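Local coordinates for protein anastral spindle 2, SAS 4 (PDB 4BY2) that probably acts as a molecular adaptor that binds tubulin, and in this engineered fusion joins a centriolar TCP domain to a proline-rich piece of its partner, at residues Asp178-Val183 against Lys190-Pro195. Sequence-based numbering, arbitrary orientation.
Sequences DGTHLV and KILNLP
Thr180 and Leu192 meet through methyl groups, CG2 of the threonine lying 3.8 Å from CD1 of the leucine. That same CD1 is touched by Leu182 CD1, also at 3.8 Å: the two leucines share one face of the antiparallel pair 181-183 and 190-193, and the Thr180 methyl adds to them from the loop preceding the strand. CG2 stands anti to the backbone N of Thr180, which leaves OG1 beside that N. From there OG1 donates to Asp178 OD1 at 2.7 Å; the backbone N of Thr180 donates to the same oxygen, completing an Asx turn, and both donors come from one face of the carboxylate. Threonine suits the place by offering a methyl to the leucines and a hydroxyl to the turn, and an alanine here would probably leave Leu192 CD1 with a gap beside it and Asp178 OD1 with one donor fewer. Gly179 has a phi of 126°, where a side chain would jam against the preceding carbonyl oxygen.

Four backbone hydrogen bonds of 2.8 to 2.9 Å, between N and O atoms of His181 and Asn193 and of Val183 and Ile191, tie the strands. On the other face, beta-branched Val183 and Ile191 abut CB to CB at 4.1 Å. Beside them His181 CD2 lies 3.6 Å from Asn193 ND2, planes 15° apart; these flat polar groups pack together yet bond outward, His181 ND1 to Trp174 O and Asn193 OD1 to Lys199 NZ. Asp178, Gly179 and Pro195 form the solvent-exposed end, though Pro195 CD still reaches Thr180 OG1 at 3.4 Å. Past Val183, at the opposite end, Lys190 leads away to Gln184. The arrangement is an antiparallel beta hairpin within the Sas-4 part of the fusion, one step in the row of successive antiparallel strands that forms the extended TCP domain.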
# COMPACT_ATOMS: atom_id res chain seq x y z
N ASP A 178 -6.96 22.48 -2.80
CA ASP A 178 -7.17 23.87 -2.38
C ASP A 178 -7.27 24.02 -0.86
O ASP A 178 -6.91 25.06 -0.31
CB ASP A 178 -8.41 24.48 -3.07
CG ASP A 178 -9.67 23.62 -3.04
OD1 ASP A 178 -9.79 22.75 -2.15
OD2 ASP A 178 -10.55 23.83 -3.91
N GLY A 179 -7.77 22.97 -0.19
CA GLY A 179 -7.93 22.93 1.26
C GLY A 179 -9.32 22.58 1.73
O GLY A 179 -9.54 22.45 2.94
N THR A 180 -10.28 22.43 0.78
CA THR A 180 -11.68 22.11 1.05
C THR A 180 -11.83 20.73 1.71
O THR A 180 -11.21 19.76 1.27
CB THR A 180 -12.53 22.24 -0.24
OG1 THR A 180 -12.13 23.40 -0.96
CG2 THR A 180 -14.02 22.30 0.04
N HIS A 181 -12.65 20.67 2.78
CA HIS A 181 -12.91 19.45 3.54
C HIS A 181 -14.40 19.08 3.51
O HIS A 181 -15.21 19.73 4.17
CB HIS A 181 -12.35 19.55 4.97
CG HIS A 181 -12.58 18.34 5.83
ND1 HIS A 181 -12.15 17.09 5.44
CD2 HIS A 181 -13.14 18.25 7.06
CE1 HIS A 181 -12.49 16.27 6.43
NE2 HIS A 181 -13.08 16.93 7.43
N LEU A 182 -14.75 18.04 2.73
CA LEU A 182 -16.12 17.55 2.59
C LEU A 182 -16.35 16.33 3.47
O LEU A 182 -15.57 15.38 3.42
CB LEU A 182 -16.45 17.26 1.11
CG LEU A 182 -17.80 16.58 0.78
CD1 LEU A 182 -18.99 17.46 1.13
CD2 LEU A 182 -17.86 16.18 -0.67
N VAL A 183 -17.43 16.36 4.27
CA VAL A 183 -17.81 15.27 5.17
C VAL A 183 -19.20 14.76 4.79
O VAL A 183 -20.20 15.45 5.00
CB VAL A 183 -17.74 15.66 6.68
CG1 VAL A 183 -17.97 14.45 7.57
CG2 VAL A 183 -16.41 16.33 7.03
N LYS A 190 -24.50 16.36 4.48
CA LYS A 190 -23.15 16.75 4.07
C LYS A 190 -22.66 17.98 4.85
O LYS A 190 -23.45 18.90 5.10
CB LYS A 190 -23.08 17.04 2.56
CG LYS A 190 -23.34 15.84 1.64
CD LYS A 190 -23.54 16.30 0.20
CE LYS A 190 -24.27 15.29 -0.65
NZ LYS A 190 -23.34 14.43 -1.42
N ILE A 191 -21.37 17.99 5.21
CA ILE A 191 -20.71 19.11 5.91
C ILE A 191 -19.53 19.55 5.04
O ILE A 191 -18.56 18.81 4.91
CB ILE A 191 -20.28 18.75 7.37
CG1 ILE A 191 -21.45 18.16 8.23
CG2 ILE A 191 -19.61 19.94 8.08
CD1 ILE A 191 -22.73 19.05 8.49
N LEU A 192 -19.64 20.73 4.43
CA LEU A 192 -18.59 21.26 3.55
C LEU A 192 -17.83 22.42 4.21
O LEU A 192 -18.38 23.51 4.38
CB LEU A 192 -19.19 21.65 2.18
CG LEU A 192 -18.22 22.08 1.08
CD1 LEU A 192 -17.48 20.89 0.50
CD2 LEU A 192 -18.97 22.78 -0.03
N ASN A 193 -16.56 22.16 4.58
CA ASN A 193 -15.67 23.14 5.20
C ASN A 193 -14.77 23.77 4.13
O ASN A 193 -13.76 23.18 3.73
CB ASN A 193 -14.86 22.50 6.33
CG ASN A 193 -15.69 21.94 7.46
OD1 ASN A 193 -16.25 22.67 8.28
ND2 ASN A 193 -15.77 20.62 7.53
N LEU A 194 -15.17 24.96 3.65
CA LEU A 194 -14.46 25.72 2.62
C LEU A 194 -13.11 26.26 3.15
O LEU A 194 -12.98 26.45 4.37
CB LEU A 194 -15.34 26.90 2.13
CG LEU A 194 -16.47 26.64 1.10
CD1 LEU A 194 -15.96 26.00 -0.19
CD2 LEU A 194 -17.66 25.89 1.71
N PRO A 195 -12.09 26.52 2.28
CA PRO A 195 -10.80 27.03 2.79
C PRO A 195 -10.85 28.46 3.34
O PRO A 195 -10.03 28.81 4.20
CB PRO A 195 -9.87 26.90 1.59
CG PRO A 195 -10.76 27.00 0.41
CD PRO A 195 -12.05 26.35 0.81